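Local coordinates for protein urocanate hydratase (Paenibacillus sp. Soil724D2, PDB 7NED) that probably adds water to thiourocanate in bacterial ergothioneine breakdown, as an NAD+-dependent member of the urocanase family that also binds urocanate, at residues 465-470 / 512-517; 63-68 / 88-93. All coordinates share one frame; numbering follows the deposited sequence.

Interaction 1: residues 465-470 / 512-517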
ATOM      1  N   ALA A 465       1.408  -1.778   8.758  1.00 11.88           N
ATOM      2  CA  ALA A 465       1.366  -3.188   8.371  1.00 12.27           C
ATOM      3  C   ALA A 465       2.762  -3.815   8.381  1.00 14.15           C
ATOM      4  O   ALA A 465       2.974  -4.881   8.976  1.00 13.68           O
ATOM      5  CB  ALA A 465       0.737  -3.321   6.983  1.00 10.90           C
ATOM      6  N   MET A 466       3.722  -3.191   7.680  1.00 12.43           N
ATOM      7  CA  MET A 466       5.075  -3.751   7.670  1.00 12.93           C
ATOM      8  C   MET A 466       5.683  -3.870   9.045  1.00 13.69           C
ATOM      9  O   MET A 466       6.316  -4.887   9.354  1.00 15.02           O
ATOM     10  CB  MET A 466       6.023  -2.986   6.743  1.00 13.12           C
ATOM     11  CG  MET A 466       5.600  -3.024   5.280  1.00 13.97           C
ATOM     12  SD  MET A 466       6.879  -2.260   4.286  1.00 16.85           S
ATOM     13  CE  MET A 466       6.522  -0.586   4.678  1.00 13.20           C
ATOM     14  N   LEU A 467       5.537  -2.844   9.872  1.00 12.67           N
ATOM     15  CA  LEU A 467       6.064  -2.919  11.233  1.00 13.36           C
ATOM     16  C   LEU A 467       5.350  -3.990  12.051  1.00 15.32           C
ATOM     17  O   LEU A 467       5.984  -4.733  12.821  1.00 15.33           O
ATOM     18  CB  LEU A 467       5.929  -1.540  11.907  1.00 14.20           C
ATOM     19  CG  LEU A 467       6.548  -1.390  13.299  1.00 13.62           C
ATOM     20  CD1 LEU A 467       8.045  -1.742  13.291  1.00 16.16           C
ATOM     21  CD2 LEU A 467       6.368   0.051  13.845  1.00 14.33           C
ATOM     22  N   ASN A 468       4.028  -4.105  11.898  1.00 14.54           N
ATOM     23  CA  ASN A 468       3.332  -5.152  12.639  1.00 14.63           C
ATOM     24  C   ASN A 468       3.736  -6.542  12.165  1.00 16.18           C
ATOM     25  O   ASN A 468       3.831  -7.465  12.982  1.00 17.95           O
ATOM     26  CB  ASN A 468       1.825  -4.955  12.547  1.00 14.72           C
ATOM     27  CG  ASN A 468       1.372  -3.811  13.429  1.00 16.24           C
ATOM     28  OD1 ASN A 468       2.135  -3.375  14.300  1.00 15.98           O
ATOM     29  ND2 ASN A 468       0.148  -3.335  13.237  1.00 14.98           N
ATOM     30  N   CYS A 469       3.982  -6.721  10.858  1.00 14.06           N
ATOM     31  CA  CYS A 469       4.536  -7.993  10.398  1.00 14.69           C
ATOM     32  C   CYS A 469       5.882  -8.255  11.035  1.00 19.45           C
ATOM     33  O   CYS A 469       6.240  -9.411  11.302  1.00 17.94           O
ATOM     34  CB  CYS A 469       4.713  -7.996   8.884  1.00 15.07           C
ATOM     35  SG  CYS A 469       3.160  -8.160   7.972  1.00 15.38           S
ATOM     36  N   SER A 470       6.684  -7.201  11.169  1.00 13.80           N
ATOM     37  CA  SER A 470       7.989  -7.319  11.798  1.00 14.90           C
ATOM     38  C   SER A 470       7.885  -7.494  13.301  1.00 16.15           C
ATOM     39  O   SER A 470       8.900  -7.739  13.956  1.00 18.42           O
ATOM     40  CB  SER A 470       8.825  -6.070  11.481  1.00 15.37           C
ATOM     41  OG  SER A 470       8.872  -5.841  10.081  1.00 14.65           O
ATOM     42  N   LEU A 512       1.900  -4.703  20.123  1.00 14.80           N
ATOM     43  CA  LEU A 512       1.050  -3.644  20.651  1.00 14.58           C
ATOM     44  C   LEU A 512       1.861  -2.367  20.925  1.00 16.52           C
ATOM     45  O   LEU A 512       1.399  -1.257  20.637  1.00 16.73           O
ATOM     46  CB  LEU A 512       0.304  -4.146  21.908  1.00 14.82           C
ATOM     47  CG  LEU A 512      -0.769  -5.209  21.551  1.00 16.34           C
ATOM     48  CD1 LEU A 512      -1.368  -5.918  22.797  1.00 16.21           C
ATOM     49  CD2 LEU A 512      -1.906  -4.616  20.678  1.00 17.18           C
ATOM     50  N   ASN A 513       3.074  -2.488  21.475  1.00 15.34           N
ATOM     51  CA  ASN A 513       3.877  -1.271  21.660  1.00 16.08           C
ATOM     52  C   ASN A 513       4.152  -0.574  20.323  1.00 16.18           C
ATOM     53  O   ASN A 513       4.202   0.657  20.258  1.00 16.96           O
ATOM     54  CB  ASN A 513       5.204  -1.585  22.331  1.00 18.53           C
ATOM     55  CG  ASN A 513       5.076  -1.880  23.802  1.00 21.07           C
ATOM     56  OD1 ASN A 513       4.095  -1.507  24.469  1.00 20.11           O
ATOM     57  ND2 ASN A 513       6.119  -2.502  24.341  1.00 21.05           N
ATOM     58  N   ASN A 514       4.362  -1.336  19.251  1.00 15.57           N
ATOM     59  CA  ASN A 514       4.659  -0.703  17.957  1.00 12.04           C
ATOM     60  C   ASN A 514       3.405  -0.279  17.210  1.00 16.17           C
ATOM     61  O   ASN A 514       3.450   0.665  16.407  1.00 17.51           O
ATOM     62  CB  ASN A 514       5.479  -1.659  17.062  1.00 14.34           C
ATOM     63  CG  ASN A 514       6.845  -1.939  17.630  1.00 18.53           C
ATOM     64  OD1 ASN A 514       7.267  -1.248  18.563  1.00 19.03           O
ATOM     65  ND2 ASN A 514       7.523  -2.987  17.130  1.00 13.78           N
ATOM     66  N   ASP A 515       2.289  -0.966  17.437  1.00 13.98           N
ATOM     67  CA  ASP A 515       1.047  -0.560  16.795  1.00 16.70           C
ATOM     68  C   ASP A 515       0.603   0.794  17.327  1.00 18.17           C
ATOM     69  O   ASP A 515       0.283   1.697  16.548  1.00 16.83           O
ATOM     70  CB  ASP A 515      -0.018  -1.627  17.011  1.00 15.23           C
ATOM     71  CG  ASP A 515      -1.242  -1.422  16.129  1.00 17.69           C
ATOM     72  OD1 ASP A 515      -1.098  -1.203  14.905  1.00 15.59           O
ATOM     73  OD2 ASP A 515      -2.377  -1.495  16.667  1.00 15.44           O
ATOM     74  N   THR A 516       0.653   0.989  18.654  1.00 16.74           N
ATOM     75  CA  THR A 516       0.346   2.314  19.173  1.00 15.82           C
ATOM     76  C   THR A 516       1.526   3.263  19.026  1.00 15.05           C
ATOM     77  O   THR A 516       1.317   4.454  18.788  1.00 17.21           O
ATOM     78  CB  THR A 516      -0.092   2.240  20.648  1.00 16.27           C
ATOM     79  OG1 THR A 516       0.856   1.498  21.415  1.00 15.42           O
ATOM     80  CG2 THR A 516      -1.435   1.526  20.716  1.00 15.50           C
ATOM     81  N   GLY A 517       2.755   2.762  19.154  1.00 15.57           N
ATOM     82  CA  GLY A 517       3.903   3.650  19.117  1.00 17.84           C
ATOM     83  C   GLY A 517       4.011   4.391  17.799  1.00 17.29           C
ATOM     84  O   GLY A 517       4.282   5.590  17.765  1.00 16.09           O
TER
HETATM   85  O   HOH W   1       2.866  -0.312  13.733  1.00 17.80           O

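Interaction 2: residues 63-68 / 88-93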
ATOM      1  N   LYS A  63      -7.140 -25.014   8.773  1.00 19.51           N
ATOM      2  CA  LYS A  63      -7.162 -26.247   9.556  1.00 20.06           C
ATOM      3  C   LYS A  63      -5.842 -27.033   9.461  1.00 22.63           C
ATOM      4  O   LYS A  63      -5.546 -27.745  10.329  1.00 22.85           O
ATOM      5  CB  LYS A  63      -8.343 -27.120   9.212  1.00 18.84           C
ATOM      6  CG  LYS A  63      -9.673 -26.542   9.613  1.00 17.32           C
ATOM      7  CD  LYS A  63     -10.829 -27.337   9.043  1.00 22.22           C
ATOM      8  CE  LYS A  63     -12.171 -26.770   9.361  1.00 23.80           C
ATOM      9  NZ  LYS A  63     -13.283 -27.442   8.660  1.00 24.99           N
ATOM     10  N   GLU A  64      -5.074 -26.838   8.406  1.00 18.27           N
ATOM     11  CA  GLU A  64      -3.810 -27.527   8.228  1.00 22.31           C
ATOM     12  C   GLU A  64      -2.539 -26.666   8.359  1.00 22.84           C
ATOM     13  O   GLU A  64      -1.476 -27.158   8.337  1.00 21.50           O
ATOM     14  CB  GLU A  64      -3.791 -28.259   6.902  1.00 24.84           C
ATOM     15  CG  GLU A  64      -4.902 -29.289   6.766  1.00 27.90           C
ATOM     16  CD  GLU A  64      -5.084 -29.729   5.360  1.00 39.30           C
ATOM     17  OE1 GLU A  64      -4.101 -29.753   4.628  1.00 49.43           O
ATOM     18  OE2 GLU A  64      -6.216 -29.991   4.943  1.00 47.40           O
ATOM     19  N   LEU A  65      -2.705 -25.371   8.504  1.00 20.24           N
ATOM     20  CA  LEU A  65      -1.588 -24.470   8.606  1.00 18.68           C
ATOM     21  C   LEU A  65      -0.732 -24.654   9.860  1.00 22.04           C
ATOM     22  O   LEU A  65      -1.230 -24.732  10.907  1.00 17.84           O
ATOM     23  CB  LEU A  65      -2.083 -23.024   8.562  1.00 21.22           C
ATOM     24  CG  LEU A  65      -1.118 -21.869   8.342  1.00 19.75           C
ATOM     25  CD1 LEU A  65      -0.658 -21.827   6.903  1.00 16.84           C
ATOM     26  CD2 LEU A  65      -1.833 -20.591   8.701  1.00 18.01           C
ATOM     27  N   GLU A  66       0.563 -24.719   9.670  1.00 19.43           N
ATOM     28  CA  GLU A  66       1.492 -24.813  10.778  1.00 20.10           C
ATOM     29  C   GLU A  66       1.859 -23.426  11.266  1.00 20.54           C
ATOM     30  O   GLU A  66       1.746 -22.437  10.542  1.00 19.89           O
ATOM     31  CB  GLU A  66       2.758 -25.577  10.368  1.00 20.47           C
ATOM     32  CG  GLU A  66       2.456 -26.918   9.739  1.00 22.39           C
ATOM     33  CD  GLU A  66       2.259 -28.007  10.773  1.00 25.60           C
ATOM     34  OE1 GLU A  66       2.376 -27.726  11.999  1.00 28.83           O
ATOM     35  OE2 GLU A  66       2.000 -29.159  10.361  1.00 28.76           O
ATOM     36  N   GLU A  67       2.340 -23.373  12.509  1.00 17.52           N
ATOM     37  CA  GLU A  67       2.707 -22.109  13.132  1.00 21.28           C
ATOM     38  C   GLU A  67       3.829 -21.386  12.394  1.00 21.23           C
ATOM     39  O   GLU A  67       3.943 -20.155  12.509  1.00 18.95           O
ATOM     40  CB  GLU A  67       3.111 -22.364  14.584  1.00 22.78           C
ATOM     41  CG  GLU A  67       2.973 -21.176  15.489  1.00 33.54           C
ATOM     42  CD  GLU A  67       3.452 -21.500  16.899  1.00 37.91           C
ATOM     43  OE1 GLU A  67       3.182 -20.715  17.832  1.00 39.08           O
ATOM     44  OE2 GLU A  67       4.072 -22.580  17.072  1.00 43.82           O
ATOM     45  N   ASP A  68       4.668 -22.107  11.659  1.00 20.16           N
ATOM     46  CA  ASP A  68       5.774 -21.491  10.936  1.00 18.06           C
ATOM     47  C   ASP A  68       5.450 -21.230   9.473  1.00 19.32           C
ATOM     48  O   ASP A  68       6.360 -21.065   8.655  1.00 20.65           O
ATOM     49  CB  ASP A  68       7.035 -22.350  11.051  1.00 21.54           C
ATOM     50  CG  ASP A  68       6.880 -23.714  10.437  1.00 24.64           C
ATOM     51  OD1 ASP A  68       5.774 -24.099   9.999  1.00 24.39           O
ATOM     52  OD2 ASP A  68       7.906 -24.425  10.408  1.00 28.87           O
ATOM     53  N   ALA A  88       6.270 -14.945  12.887  1.00 17.88           N
ATOM     54  CA  ALA A  88       5.773 -14.182  11.761  1.00 18.39           C
ATOM     55  C   ALA A  88       4.273 -14.360  11.682  1.00 15.70           C
ATOM     56  O   ALA A  88       3.748 -15.355  12.182  1.00 18.99           O
ATOM     57  CB  ALA A  88       6.409 -14.657  10.449  1.00 16.66           C
ATOM     58  N   PRO A  89       3.552 -13.433  11.068  1.00 15.25           N
ATOM     59  CA  PRO A  89       2.103 -13.616  10.896  1.00 14.76           C
ATOM     60  C   PRO A  89       1.737 -14.970  10.302  1.00 13.64           C
ATOM     61  O   PRO A  89       2.471 -15.551   9.500  1.00 14.30           O
ATOM     62  CB  PRO A  89       1.713 -12.479   9.948  1.00 16.67           C
ATOM     63  CG  PRO A  89       2.678 -11.360  10.325  1.00 15.32           C
ATOM     64  CD  PRO A  89       4.003 -12.098  10.617  1.00 17.11           C
ATOM     65  N   LEU A  90       0.580 -15.485  10.736  1.00 13.82           N
ATOM     66  CA  LEU A  90       0.010 -16.667  10.101  1.00 13.80           C
ATOM     67  C   LEU A  90      -0.681 -16.302   8.803  1.00 15.40           C
ATOM     68  O   LEU A  90      -0.760 -17.128   7.877  1.00 16.21           O
ATOM     69  CB  LEU A  90      -0.996 -17.344  11.028  1.00 16.18           C
ATOM     70  CG  LEU A  90      -0.363 -18.123  12.170  1.00 18.70           C
ATOM     71  CD1 LEU A  90      -1.503 -18.458  13.151  1.00 22.94           C
ATOM     72  CD2 LEU A  90       0.256 -19.385  11.639  1.00 19.97           C
ATOM     73  N   ILE A  91      -1.196 -15.079   8.722  1.00 14.06           N
ATOM     74  CA  ILE A  91      -1.852 -14.586   7.522  1.00 13.73           C
ATOM     75  C   ILE A  91      -1.357 -13.172   7.252  1.00 19.37           C
ATOM     76  O   ILE A  91      -1.355 -12.334   8.162  1.00 15.50           O
ATOM     77  CB  ILE A  91      -3.385 -14.588   7.677  1.00 13.56           C
ATOM     78  CG1 ILE A  91      -3.893 -16.028   7.737  1.00 15.97           C
ATOM     79  CG2 ILE A  91      -4.031 -13.887   6.486  1.00 13.46           C
ATOM     80  CD1 ILE A  91      -5.393 -16.092   8.078  1.00 15.49           C
ATOM     81  N   VAL A  92      -0.963 -12.893   6.005  1.00 14.07           N
ATOM     82  CA  VAL A  92      -0.892 -11.517   5.538  1.00 13.51           C
ATOM     83  C   VAL A  92      -1.895 -11.405   4.409  1.00 14.18           C
ATOM     84  O   VAL A  92      -1.992 -12.305   3.567  1.00 14.29           O
ATOM     85  CB  VAL A  92       0.523 -11.084   5.071  1.00 14.65           C
ATOM     86  CG1 VAL A  92       1.520 -11.226   6.235  1.00 14.48           C
ATOM     87  CG2 VAL A  92       0.965 -11.895   3.858  1.00 15.86           C
ATOM     88  N   MET A  93      -2.648 -10.315   4.392  1.00 11.34           N
ATOM     89  CA  MET A  93      -3.640 -10.126   3.346  1.00 14.37           C
ATOM     90  C   MET A  93      -3.664  -8.679   2.883  1.00 14.80           C
ATOM     91  O   MET A  93      -3.353  -7.754   3.643  1.00 16.50           O
ATOM     92  CB  MET A  93      -5.033 -10.558   3.852  1.00 12.22           C
ATOM     93  CG  MET A  93      -5.364 -10.082   5.235  1.00 16.36           C
ATOM     94  SD  MET A  93      -7.185 -10.133   5.448  1.00 17.41           S
ATOM     95  CE  MET A  93      -7.270 -11.877   5.777  1.00 16.55           C
TER

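Interaction 1: residues 465-470 / 512-517
N468 and D515 mark the nearest backbone approach of two nearly antiparallel helices, 465-469 and 512-517, whose short axes pass 9.4 Å apart at 166°, with side chains and one bridging water between them. The amide of N468 works in two directions. Its ND2 donates to OD1 of D515 at 3.0 Å in an almost linear bond (N-H...O 173°); the acceptor lies within the amide plane but is itself met from above the carboxylate plane. Its OD1 accepts from a water that also donates to the backbone carbonyl O of N514, so a direct and a water-mediated bond start from the same amide. With chi1 at -168°, the D515 carboxylate swings opposite its backbone N and presents OD1 to N468; OD1 also accepts from N464 ND2, and OD2 forms a salt bridge with R432. Beside this polar pair, L467 crosses the N514 side chain at about a right angle, CD2 lying 3.8 Å from CB of N514. The polar end of N514 is bonded outside the two segments: ND2 donates to S471 OG and to the carbonyl of K83 of the second subunit. With a leucine in place of N468, D515 OD1 would probably lose one of its two amide donors and the water its link to helix 459-469. Every touching residue is buried, and the carboxylate is met by two amides at one oxygen and R432 at the other, with R408 a longer, weak partner; this would probably stabilise its negative charge inside the C-terminal domain.

Interaction 2: residues 63-68 / 88-93
The apolar part of this contact is a meeting of two leucines: CD2 of L65 lies 3.8 Å from CD2 of L90, and the side chains pass at a slant. L65 is the first residue to leave helical backbone angles after helix 52-64, and its CB points toward 88-93. In L90, CG stands opposite the carbonyl carbon (chi1 -75°), and although the bond to CB runs alongside the other segment, the end of the chain brings CD2 to it.

The remaining contacts are van der Waals approaches of methyl groups to backbone oxygens. L90 CD2 sits 3.6 Å from O of E66 and 3.9 Å from O of E67, while L65 CD2 lies 3.7 Å from O of L90. CD2 of each leucine thus makes the closest approaches, with CB of L90 a little farther from L65 CD2.

The charged ends belong to other pairings: E66 forms a salt bridge with K15, and E67 with R18.

This junction joins the exit of helix 52-64 to the lead-in of strand 91-95, with the antiparallel strands 69-74 and 77-83 intervening in sequence. Helix 17-31 closes over L90 through R18, Q19 and L22, and the backbone of L90 hydrogen-bonds to L71 of strand 69-74 and to D474 just before strand 475-480.

In the fold
Both contacts involve one mixed sheet, in which strand 91-95 runs parallel to strand 475-480 and so joins the N-terminal and C-terminal family regions. Interaction 2 includes strand 91-95 and is only partly buried, at a helix exit and a strand entry; interaction 1 is wholly buried and pairs two helices that pack on the sheet, A465 and N468 on strand 475-480, L512 and D515 on strand 490-498. Their chemistry follows: amide, carboxylate and water beside a leucine in the first; leucine methyls on each other and on backbone oxygens in the second, where acidic side chains pair outside the contact. Their centres are about 18 Å apart, yet they touch directly, C469 SG lying 3.9 Å from V92 CG1. Both also pack against the second subunit, where S470 and P89 meet across the interface.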